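Local coordinates for outer membrane porin protein 32 (Delftia acidovorans, PDB 2FGQ) that forms anion-selective channels across the bacterial outer membrane as a homotrimeric porin, at residues P182-L187 with G209-F214; A200-E205 with K229-G234; G250-V255 with V279-K284; K265-K270 with K298-L303. One frame throughout, in Å; residues are numbered along the deposited sequence.

Overall arrangement
All four contacts lie on one closed antiparallel porin barrel or the loops that join its strands. Contact 1 lies nearest the chain centre, about 17 Å between centres, and is partly buried, as is contact 3; contact 2 is at the surface, and most touching residues of contact 4 are exposed around a buried S269. Contacts 1 and 2 share strand 199-213 and sit towards its opposite ends; contacts 3 and 4 share strand 269-281 likewise. Contact 1 pairs regular strands, serines on one face, apolar groups on the other. Contact 2 adds acidic groups and waters. Contact 3 has short pairing beside a neighbouring subunit, whereas contact 4 joins a bulged turn to a loop through a serine hydroxyl.

Contact 1: P182-L187 with G209-F214; sequences PLSASL and GASYNF
Residues L183-L187 and G209-N213 run antiparallel at 178°, their axes 4.6 Å apart at closest, as adjacent strands of a beta hairpin in the porin barrel. Backbone bonds pair S184 with S211 and S186 with G209 in both directions, and N213 N adds a further bond to P182 O. On the face shared by L183, A185, A210 and Y212 the contact is apolar. Y212 CG is anti to the backbone N (chi1 -166°), and the ring extends alongside P182, whose CB lies 3.8 Å from Y212 CZ. L183 meets the same ring at its edge, near the ring plane, with L183 CB 3.8 Å from Y212 CD2. Further along, the methyls of A185 and A210 stand side by side, CB to CB 4.2 Å. An alanine in place of Y212 would probably leave P182 and the edge-packed L183 without their aromatic neighbour and open a gap on this face. The other face carries the serines and turns inward: S184 OG bonds to D179 and Y104, and S186 OG to Y104, just after helix 96-101, and to K100, which ties the strand to that helix. S211 OG stands 3.6 Å from S184 CB, and a water joins it to P182, lying 2.7 Å from S211 OG and donating to P182 O at 2.8 Å.

Contact 2: A200-E205 with K229-G234; sequences ATDRDE and KRDIGG
The carboxylate of D231 lies against A200, with D231 OD2 3.5 Å from A200 CB, while R230 touches T201 OG1 with its CB and CG and its guanidinium leads away. One face of that guanidinium carries I232 CD1, offset toward the rim, and its edge is taken by G233 O. NE and NH2 of R230 both donate to this single oxygen, the shorter bond being R230 NE to G233 O at 2.8 Å, with the acceptor in the guanidinium plane. The grip is side-on and holds the flat group across the type I turn from R230 to G233. The bend at chi3 (64°) swings NE out of line with the chain, toward G233 O. T201 OG1, which bonds to L199 O, lies 3.7 Å from R230 CB.

The amide of D231 bonds to A200 O, D231 N to A200 O 3.0 Å. D231 OD1 then lies 4.3 Å from D202 OD1, two like charges. A water 2.7 Å from both D202 OD1 and D231 OD1 bridges them, and D202 OD1 also forms a salt bridge to K193; both would probably ease the repulsion. D202 and K229 form a hydrogen-bonded antiparallel pair, bound in both directions.

The contact closes the start of strand 199-213 against the end of strand 218-230, a surface hairpin pairing in the porin barrel. On its other edge strand 199-213 is bonded to strand 183-196, with T201 packing on T194 and V196.

Contact 3: G250-V255 with V279-K284; sequences GGVGEV and VHNLSK
Hydrogen bonding between V252-E254 and V279-N281 is short antiparallel pairing at one end of the porin barrel, where strand 253-264 begins and strand 269-281 ends. E254 and V279 are bound in both directions, V279 N reaching E254 O at 3.0 Å. One step on, N281 N gives a nearly straight bond to V252 O at 2.8 Å and 172°. Between these bonds G253 CA makes a CH-O contact with V279 O, the two atoms 3.2 Å apart.

Contact with a second subunit lies beyond the paired residues: L282 and S283 pack on L47 of that subunit, and S283 OG bonds to its E45, which places this end of the hairpin beside the trimer contact.

Side-chain packing comes mainly from V252. The V252 and H280 side chains cross obliquely, with V252 CG1 near the ring; the fit of the valine against N281 is doubtful in the model. An alanine at V252 would probably open a gap beside H280 and N281, since both methyl branches would go. On the face opposite that of H280, E254 and V279 lie side by side, with E254 OE1 4.1 Å from V279 CG2.

Contact 4: K265-K270 with K298-L303; sequences KAIDSK and KDASTL
S269 reaches into the loop K298-S301 and meets it with every atom of its side chain. Its CB lies 3.5 Å from K298 O and packs against S301, CB to CB 3.9 Å. With OG anti to the carbonyl carbon (chi1 -60°), the hydroxyl turns back beside the backbone N and arrives between the two segments. There S269 OG accepts from A300 N at 2.9 Å and donates to I267 O at 2.7 Å, meeting that carbonyl from above its plane, 50° out of it. D299 CB and A300 CB also crowd round the oxygen. One bond given and one received hold the buried hydroxyl.

The setting is a G1 beta bulge, in which D268 and S269 both face Q264, at the turn between strands 253-264 and 269-281 of the porin barrel. Opposite it, K298-S301 form a type II' turn in the loop that follows strand 286-297. That turn is closed by S301 N bonding to K298 O, and S301 OG has its own partners in N297 and Q264.

To one side, I267 leans on the turn with CB 4.2 Å from A300 CB, and its CD1 extends to S301 CA at 3.9 Å. To the other, K298 N bonds to K270 O, while K298 CB approaches the same oxygen. A water accepts from K270 N and donates to D299 OD2 at 2.8 Å.

Contact 1: P182-L187 with G209-F214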
loop_
_atom_site.group_PDB
_atom_site.type_symbol
_atom_site.label_atom_id
_atom_site.label_comp_id
_atom_site.label_asym_id
_atom_site.label_seq_id
_atom_site.Cartn_x
_atom_site.Cartn_y
_atom_site.Cartn_z
ATOM N N PRO A 182 37.704 12.723 -3.187
ATOM C CA PRO A 182 37.701 13.799 -2.178
ATOM C C PRO A 182 37.004 15.086 -2.605
ATOM O O PRO A 182 36.426 15.777 -1.797
ATOM C CB PRO A 182 39.188 14.049 -1.921
ATOM C CG PRO A 182 39.889 13.533 -3.102
ATOM C CD PRO A 182 39.081 12.384 -3.603
ATOM N N LEU A 183 37.076 15.401 -3.892
ATOM C CA LEU A 183 36.521 16.629 -4.437
ATOM C C LEU A 183 35.278 16.345 -5.269
ATOM O O LEU A 183 35.248 15.443 -6.091
ATOM C CB LEU A 183 37.553 17.336 -5.309
ATOM C CG LEU A 183 37.079 18.595 -6.039
ATOM C CD1 LEU A 183 36.725 19.677 -5.080
ATOM C CD2 LEU A 183 38.119 19.114 -7.046
ATOM N N SER A 184 34.262 17.156 -5.036
ATOM C CA SER A 184 33.008 17.085 -5.779
ATOM C C SER A 184 32.511 18.486 -6.052
ATOM O O SER A 184 32.498 19.326 -5.145
ATOM C CB SER A 184 31.958 16.320 -4.947
ATOM O OG SER A 184 30.731 16.141 -5.656
ATOM N N ALA A 185 32.108 18.740 -7.294
ATOM C CA ALA A 185 31.447 19.996 -7.619
ATOM C C ALA A 185 30.432 19.738 -8.732
ATOM O O ALA A 185 30.698 18.972 -9.638
ATOM C CB ALA A 185 32.452 21.010 -8.082
ATOM N N SER A 186 29.301 20.417 -8.663
ATOM C CA SER A 186 28.228 20.189 -9.615
ATOM C C SER A 186 27.461 21.464 -9.888
ATOM O O SER A 186 27.232 22.252 -8.975
ATOM C CB SER A 186 27.204 19.155 -9.088
ATOM O OG SER A 186 27.797 17.987 -8.535
ATOM N N LEU A 187 27.012 21.604 -11.133
ATOM C CA LEU A 187 26.124 22.673 -11.553
ATOM C C LEU A 187 24.877 22.049 -12.163
ATOM O O LEU A 187 24.970 21.291 -13.117
ATOM C CB LEU A 187 26.799 23.567 -12.590
ATOM C CG LEU A 187 25.893 24.632 -13.241
ATOM C CD1 LEU A 187 25.471 25.670 -12.234
ATOM C CD2 LEU A 187 26.635 25.258 -14.422
ATOM N N GLY A 209 26.948 23.335 -6.266
ATOM C CA GLY A 209 27.400 22.740 -5.026
ATOM C C GLY A 209 28.843 22.294 -5.151
ATOM O O GLY A 209 29.304 21.983 -6.240
ATOM N N ALA A 210 29.552 22.289 -4.026
ATOM C CA ALA A 210 30.937 21.791 -3.988
ATOM C C ALA A 210 31.260 21.274 -2.615
ATOM O O ALA A 210 30.700 21.744 -1.622
ATOM C CB ALA A 210 31.927 22.877 -4.370
ATOM N N SER A 211 32.171 20.319 -2.556
ATOM C CA SER A 211 32.624 19.805 -1.278
ATOM C C SER A 211 34.028 19.255 -1.402
ATOM O O SER A 211 34.474 18.878 -2.476
ATOM C CB SER A 211 31.712 18.703 -0.729
ATOM O OG SER A 211 31.623 17.566 -1.591
ATOM N N TYR A 212 34.729 19.227 -0.275
ATOM C CA TYR A 212 36.023 18.584 -0.214
ATOM C C TYR A 212 36.121 17.807 1.060
ATOM O O TYR A 212 35.889 18.354 2.116
ATOM C CB TYR A 212 37.184 19.598 -0.326
ATOM C CG TYR A 212 38.479 18.868 -0.612
ATOM C CD1 TYR A 212 39.311 18.480 0.412
ATOM C CD2 TYR A 212 38.820 18.484 -1.905
ATOM C CE1 TYR A 212 40.473 17.759 0.160
ATOM C CE2 TYR A 212 39.969 17.775 -2.151
ATOM C CZ TYR A 212 40.787 17.413 -1.108
ATOM O OH TYR A 212 41.955 16.698 -1.350
ATOM N N ASN A 213 36.483 16.530 0.943
ATOM C CA ASN A 213 36.645 15.638 2.070
ATOM C C ASN A 213 38.133 15.487 2.380
ATOM O O ASN A 213 38.859 14.816 1.640
ATOM C CB ASN A 213 36.021 14.282 1.775
ATOM C CG ASN A 213 35.850 13.457 3.018
ATOM O OD1 ASN A 213 36.500 13.703 4.029
ATOM N ND2 ASN A 213 34.937 12.501 2.963
ATOM N N PHE A 214 38.564 16.159 3.455
ATOM C CA PHE A 214 39.961 16.118 3.911
ATOM C C PHE A 214 40.239 14.849 4.746
ATOM O O PHE A 214 41.362 14.655 5.181
ATOM C CB PHE A 214 40.287 17.337 4.777
ATOM C CG PHE A 214 40.069 18.671 4.122
ATOM C CD1 PHE A 214 41.111 19.322 3.476
ATOM C CD2 PHE A 214 38.833 19.303 4.169
ATOM C CE1 PHE A 214 40.942 20.561 2.894
ATOM C CE2 PHE A 214 38.648 20.547 3.559
ATOM C CZ PHE A 214 39.724 21.187 2.942
HETATM O O HOH W 1 33.675 15.789 -1.284
#

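Contact 2: A200-E205 with K229-G234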
loop_
_atom_site.group_PDB
_atom_site.type_symbol
_atom_site.label_atom_id
_atom_site.label_comp_id
_atom_site.label_asym_id
_atom_site.label_seq_id
_atom_site.Cartn_x
_atom_site.Cartn_y
_atom_site.Cartn_z
ATOM N N ALA A 200 -0.442 29.840 -15.320
ATOM C CA ALA A 200 0.737 29.116 -15.805
ATOM C C ALA A 200 2.002 29.831 -15.336
ATOM O O ALA A 200 2.095 31.057 -15.436
ATOM C CB ALA A 200 0.722 29.043 -17.313
ATOM N N THR A 201 2.959 29.043 -14.863
ATOM C CA THR A 201 4.171 29.534 -14.195
ATOM C C THR A 201 5.295 28.544 -14.478
ATOM O O THR A 201 5.079 27.339 -14.460
ATOM C CB THR A 201 3.934 29.633 -12.685
ATOM O OG1 THR A 201 2.937 30.622 -12.392
ATOM C CG2 THR A 201 5.146 30.070 -11.907
ATOM N N ASP A 202 6.469 29.056 -14.808
ATOM C CA ASP A 202 7.676 28.236 -14.905
ATOM C C ASP A 202 8.382 28.239 -13.556
ATOM O O ASP A 202 8.527 29.278 -12.923
ATOM C CB ASP A 202 8.677 28.828 -15.899
ATOM C CG ASP A 202 8.241 28.750 -17.329
ATOM O OD1 ASP A 202 7.298 28.017 -17.682
ATOM O OD2 ASP A 202 8.806 29.466 -18.206
ATOM N N ARG A 203 8.879 27.087 -13.152
ATOM C CA ARG A 203 9.718 26.960 -11.987
ATOM C C ARG A 203 11.135 26.721 -12.508
ATOM O O ARG A 203 11.467 25.635 -12.976
ATOM C CB ARG A 203 9.256 25.777 -11.116
ATOM C CG ARG A 203 10.011 25.588 -9.827
ATOM C CD ARG A 203 9.726 24.254 -9.165
ATOM N NE ARG A 203 10.140 24.187 -7.766
ATOM C CZ ARG A 203 11.411 24.087 -7.364
ATOM N NH1 ARG A 203 12.405 23.966 -8.253
ATOM N NH2 ARG A 203 11.671 24.052 -6.074
ATOM N N ASP A 204 11.975 27.741 -12.378
ATOM C CA ASP A 204 13.353 27.724 -12.871
ATOM C C ASP A 204 14.293 27.572 -11.676
ATOM O O ASP A 204 14.128 28.263 -10.690
ATOM C CB ASP A 204 13.680 29.049 -13.598
ATOM C CG ASP A 204 12.821 29.293 -14.786
ATOM O OD1 ASP A 204 12.327 28.303 -15.388
ATOM O OD2 ASP A 204 12.604 30.455 -15.219
ATOM N N GLU A 205 15.282 26.700 -11.766
ATOM C CA GLU A 205 16.178 26.438 -10.650
ATOM C C GLU A 205 17.594 26.260 -11.167
ATOM O O GLU A 205 17.859 25.456 -12.053
ATOM C CB GLU A 205 15.728 25.158 -9.973
ATOM C CG GLU A 205 16.377 24.748 -8.671
ATOM C CD GLU A 205 16.020 23.306 -8.347
ATOM O OE1 GLU A 205 15.106 23.117 -7.501
ATOM O OE2 GLU A 205 16.624 22.374 -8.979
ATOM N N LYS A 229 8.332 31.993 -12.213
ATOM C CA LYS A 229 8.087 33.099 -13.147
ATOM C C LYS A 229 6.738 32.872 -13.830
ATOM O O LYS A 229 6.569 31.935 -14.606
ATOM C CB LYS A 229 9.196 33.136 -14.191
ATOM C CG LYS A 229 9.176 34.335 -15.068
ATOM C CD LYS A 229 10.520 34.564 -15.811
ATOM C CE LYS A 229 10.264 35.104 -17.211
ATOM N NZ LYS A 229 9.365 36.294 -17.191
ATOM N N ARG A 230 5.768 33.711 -13.513
ATOM C CA ARG A 230 4.416 33.551 -14.019
ATOM C C ARG A 230 4.328 34.114 -15.416
ATOM O O ARG A 230 4.886 35.179 -15.696
ATOM C CB ARG A 230 3.474 34.236 -13.026
ATOM C CG ARG A 230 2.023 34.113 -13.293
ATOM C CD ARG A 230 1.193 34.651 -12.164
ATOM N NE ARG A 230 1.410 36.088 -12.000
ATOM C CZ ARG A 230 0.741 36.852 -11.122
ATOM N NH1 ARG A 230 -0.149 36.316 -10.309
ATOM N NH2 ARG A 230 1.009 38.154 -11.030
ATOM N N ASP A 231 3.672 33.392 -16.326
ATOM C CA ASP A 231 3.631 33.778 -17.749
ATOM C C ASP A 231 3.091 35.202 -17.946
ATOM O O ASP A 231 3.622 35.929 -18.788
ATOM C CB ASP A 231 2.767 32.827 -18.592
ATOM C CG ASP A 231 3.367 31.443 -18.771
ATOM O OD1 ASP A 231 4.383 31.080 -18.125
ATOM O OD2 ASP A 231 2.836 30.640 -19.582
ATOM N N ILE A 232 2.062 35.595 -17.210
ATOM C CA ILE A 232 1.466 36.928 -17.388
ATOM C C ILE A 232 2.301 38.035 -16.752
ATOM O O ILE A 232 1.921 39.208 -16.830
ATOM C CB ILE A 232 0.007 37.039 -16.853
ATOM C CG1 ILE A 232 -0.049 36.853 -15.339
ATOM C CG2 ILE A 232 -0.926 36.137 -17.651
ATOM C CD1 ILE A 232 -1.176 37.600 -14.650
ATOM N N GLY A 233 3.353 37.652 -16.026
ATOM C CA GLY A 233 4.171 38.598 -15.301
ATOM C C GLY A 233 4.196 38.305 -13.823
ATOM O O GLY A 233 3.238 37.768 -13.278
ATOM N N GLY A 234 5.286 38.704 -13.166
ATOM C CA GLY A 234 5.471 38.491 -11.752
ATOM C C GLY A 234 6.306 37.259 -11.458
ATOM O O GLY A 234 6.334 36.311 -12.259
HETATM O O HOH W 2 0.419 33.284 -16.102
HETATM O O HOH W 3 4.611 28.376 -17.728
HETATM O O HOH W 4 6.675 30.069 -20.414
#

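Contact 3: G250-V255 with V279-K284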
loop_
_atom_site.group_PDB
_atom_site.type_symbol
_atom_site.label_atom_id
_atom_site.label_comp_id
_atom_site.label_asym_id
_atom_site.label_seq_id
_atom_site.Cartn_x
_atom_site.Cartn_y
_atom_site.Cartn_z
ATOM N N GLY A 250 36.138 10.013 17.208
ATOM C CA GLY A 250 36.459 8.795 17.932
ATOM C C GLY A 250 36.083 7.436 17.393
ATOM O O GLY A 250 35.657 6.588 18.162
ATOM N N GLY A 251 36.247 7.153 16.114
ATOM C CA GLY A 251 36.023 5.760 15.698
ATOM C C GLY A 251 34.598 5.313 15.358
ATOM O O GLY A 251 34.422 4.539 14.412
ATOM N N VAL A 252 33.581 5.781 16.086
ATOM C CA VAL A 252 32.187 5.445 15.731
ATOM C C VAL A 252 31.213 6.655 15.674
ATOM O O VAL A 252 30.035 6.503 15.397
ATOM C CB VAL A 252 31.677 4.361 16.714
ATOM C CG1 VAL A 252 31.239 4.947 18.025
ATOM C CG2 VAL A 252 30.628 3.602 16.101
ATOM N N GLY A 253 31.727 7.858 15.882
ATOM C CA GLY A 253 30.918 9.060 15.904
ATOM C C GLY A 253 31.154 9.979 14.729
ATOM O O GLY A 253 32.155 9.890 14.041
ATOM N N GLU A 254 30.226 10.899 14.535
ATOM C CA GLU A 254 30.342 11.932 13.507
ATOM C C GLU A 254 29.591 13.157 14.011
ATOM O O GLU A 254 28.473 13.045 14.482
ATOM C CB GLU A 254 29.737 11.460 12.200
ATOM C CG GLU A 254 29.827 12.468 11.085
ATOM C CD GLU A 254 28.979 12.069 9.904
ATOM O OE1 GLU A 254 27.969 11.343 10.110
ATOM O OE2 GLU A 254 29.314 12.484 8.783
ATOM N N VAL A 255 30.213 14.326 13.910
ATOM C CA VAL A 255 29.582 15.584 14.230
ATOM C C VAL A 255 29.386 16.364 12.936
ATOM O O VAL A 255 30.219 16.291 12.020
ATOM C CB VAL A 255 30.402 16.397 15.272
ATOM C CG1 VAL A 255 31.757 16.790 14.748
ATOM C CG2 VAL A 255 29.659 17.602 15.721
ATOM N N VAL A 279 25.935 11.663 15.094
ATOM C CA VAL A 279 25.556 10.302 14.794
ATOM C C VAL A 279 26.538 9.378 15.490
ATOM O O VAL A 279 27.754 9.547 15.367
ATOM C CB VAL A 279 25.594 10.072 13.277
ATOM C CG1 VAL A 279 25.241 8.640 12.925
ATOM C CG2 VAL A 279 24.644 11.029 12.568
ATOM N N HIS A 280 26.009 8.422 16.243
ATOM C CA HIS A 280 26.823 7.468 16.970
ATOM C C HIS A 280 26.492 6.077 16.426
ATOM O O HIS A 280 25.388 5.566 16.665
ATOM C CB HIS A 280 26.482 7.548 18.437
ATOM C CG HIS A 280 27.303 6.655 19.301
ATOM N ND1 HIS A 280 26.865 5.429 19.740
ATOM C CD2 HIS A 280 28.534 6.821 19.825
ATOM C CE1 HIS A 280 27.800 4.866 20.483
ATOM N NE2 HIS A 280 28.820 5.696 20.561
ATOM N N ASN A 281 27.429 5.455 15.730
ATOM C CA ASN A 281 27.182 4.127 15.176
ATOM C C ASN A 281 27.324 3.012 16.214
ATOM O O ASN A 281 28.351 2.887 16.918
ATOM C CB ASN A 281 28.062 3.842 13.957
ATOM C CG ASN A 281 27.935 4.906 12.900
ATOM O OD1 ASN A 281 28.902 5.554 12.505
ATOM N ND2 ASN A 281 26.809 5.058 12.420
ATOM N N LEU A 282 26.282 2.227 16.357
ATOM C CA LEU A 282 26.353 1.011 17.178
ATOM C C LEU A 282 26.836 -0.154 16.346
ATOM O O LEU A 282 27.396 -1.121 16.882
ATOM C CB LEU A 282 24.997 0.685 17.770
ATOM C CG LEU A 282 24.353 1.737 18.668
ATOM C CD1 LEU A 282 22.970 1.259 19.063
ATOM C CD2 LEU A 282 25.213 1.982 19.899
ATOM N N SER A 283 26.649 -0.032 15.036
ATOM C CA SER A 283 27.142 -0.971 14.054
ATOM C C SER A 283 27.117 -0.236 12.728
ATOM O O SER A 283 26.643 0.897 12.655
ATOM C CB SER A 283 26.227 -2.201 13.960
ATOM O OG SER A 283 24.944 -1.882 13.383
ATOM N N LYS A 284 27.528 -0.911 11.663
ATOM C CA LYS A 284 27.436 -0.324 10.338
ATOM C C LYS A 284 25.989 -0.021 9.931
ATOM O O LYS A 284 25.779 0.936 9.191
ATOM C CB LYS A 284 28.106 -1.204 9.277
ATOM C CG LYS A 284 29.619 -1.339 9.480
ATOM C CD LYS A 284 30.385 -0.027 9.195
ATOM C CE LYS A 284 30.930 0.056 7.745
ATOM N NZ LYS A 284 30.289 1.178 6.953
#

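Contact 4: K265-K270 with K298-L303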
loop_
_atom_site.group_PDB
_atom_site.type_symbol
_atom_site.label_atom_id
_atom_site.label_comp_id
_atom_site.label_asym_id
_atom_site.label_seq_id
_atom_site.Cartn_x
_atom_site.Cartn_y
_atom_site.Cartn_z
ATOM N N LYS A 265 12.660 36.818 -1.800
ATOM C CA LYS A 265 12.487 38.157 -2.401
ATOM C C LYS A 265 11.066 38.619 -2.464
ATOM O O LYS A 265 10.805 39.823 -2.386
ATOM C CB LYS A 265 13.130 38.266 -3.786
ATOM C CG LYS A 265 14.577 37.921 -3.784
ATOM C CD LYS A 265 15.403 38.889 -2.969
ATOM C CE LYS A 265 16.861 38.858 -3.347
ATOM N NZ LYS A 265 17.670 39.782 -2.500
ATOM N N ALA A 266 10.121 37.702 -2.596
ATOM C CA ALA A 266 8.753 38.106 -2.776
ATOM C C ALA A 266 8.164 38.720 -1.517
ATOM O O ALA A 266 7.170 39.439 -1.619
ATOM C CB ALA A 266 7.899 36.917 -3.244
ATOM N N ILE A 267 8.730 38.426 -0.351
ATOM C CA ILE A 267 8.293 39.014 0.905
ATOM C C ILE A 267 9.397 39.872 1.552
ATOM O O ILE A 267 9.287 40.247 2.722
ATOM C CB ILE A 267 7.783 37.879 1.886
ATOM C CG1 ILE A 267 8.859 36.812 2.072
ATOM C CG2 ILE A 267 6.519 37.276 1.318
ATOM C CD1 ILE A 267 8.660 35.937 3.253
ATOM N N ASP A 268 10.453 40.168 0.797
ATOM C CA ASP A 268 11.624 40.938 1.258
ATOM C C ASP A 268 12.073 40.488 2.648
ATOM O O ASP A 268 12.270 41.305 3.526
ATOM C CB ASP A 268 11.368 42.475 1.268
ATOM C CG ASP A 268 12.634 43.298 1.741
ATOM O OD1 ASP A 268 12.476 44.364 2.422
ATOM O OD2 ASP A 268 13.834 42.951 1.495
ATOM N N SER A 269 12.235 39.179 2.843
ATOM C CA SER A 269 12.572 38.653 4.146
ATOM C C SER A 269 13.572 37.520 4.054
ATOM O O SER A 269 13.490 36.688 3.160
ATOM C CB SER A 269 11.310 38.131 4.822
ATOM O OG SER A 269 10.349 39.164 4.974
ATOM N N LYS A 270 14.443 37.460 5.035
ATOM C CA LYS A 270 15.436 36.423 5.157
ATOM C C LYS A 270 15.131 35.521 6.349
ATOM O O LYS A 270 14.495 35.938 7.323
ATOM C CB LYS A 270 16.819 37.048 5.335
ATOM C CG LYS A 270 17.304 37.795 4.112
ATOM C CD LYS A 270 18.645 38.429 4.346
ATOM C CE LYS A 270 19.061 39.203 3.112
ATOM N NZ LYS A 270 20.338 39.904 3.387
ATOM N N LYS A 298 13.234 36.498 9.867
ATOM C CA LYS A 298 13.158 37.964 9.952
ATOM C C LYS A 298 11.909 38.458 9.237
ATOM O O LYS A 298 11.399 37.835 8.275
ATOM C CB LYS A 298 14.407 38.586 9.337
ATOM C CG LYS A 298 15.715 38.147 9.962
ATOM C CD LYS A 298 15.836 38.511 11.434
ATOM C CE LYS A 298 16.382 39.923 11.631
ATOM N NZ LYS A 298 16.427 40.245 13.117
ATOM N N ASP A 299 11.389 39.589 9.704
ATOM C CA ASP A 299 10.338 40.308 9.010
ATOM C C ASP A 299 9.112 39.442 8.734
ATOM O O ASP A 299 8.474 38.954 9.696
ATOM C CB ASP A 299 10.935 40.962 7.762
ATOM C CG ASP A 299 12.029 41.936 8.109
ATOM O OD1 ASP A 299 11.771 42.790 8.984
ATOM O OD2 ASP A 299 13.167 41.953 7.572
ATOM N N ALA A 300 8.783 39.196 7.472
ATOM C CA ALA A 300 7.566 38.463 7.129
ATOM C C ALA A 300 7.763 36.938 6.975
ATOM O O ALA A 300 6.834 36.204 6.680
ATOM C CB ALA A 300 6.949 39.030 5.871
ATOM N N SER A 301 8.987 36.485 7.120
ATOM C CA SER A 301 9.295 35.060 6.965
ATOM C C SER A 301 8.652 34.225 8.065
ATOM O O SER A 301 8.630 34.630 9.228
ATOM C CB SER A 301 10.810 34.866 6.930
ATOM O OG SER A 301 11.168 33.520 6.657
ATOM N N THR A 302 8.146 33.069 7.666
ATOM C CA THR A 302 7.374 32.165 8.521
ATOM C C THR A 302 7.834 30.704 8.422
ATOM O O THR A 302 7.040 29.793 8.682
ATOM C CB THR A 302 5.865 32.187 8.160
ATOM O OG1 THR A 302 5.699 31.905 6.772
ATOM C CG2 THR A 302 5.238 33.548 8.418
ATOM N N LEU A 303 9.077 30.479 8.019
ATOM C CA LEU A 303 9.587 29.127 7.845
ATOM C C LEU A 303 9.676 28.362 9.150
ATOM O O LEU A 303 10.047 28.895 10.182
ATOM C CB LEU A 303 10.945 29.131 7.157
ATOM C CG LEU A 303 10.982 29.737 5.753
ATOM C CD1 LEU A 303 12.413 29.696 5.260
ATOM C CD2 LEU A 303 10.032 29.027 4.763
HETATM O O HOH W 5 14.889 40.165 6.230
#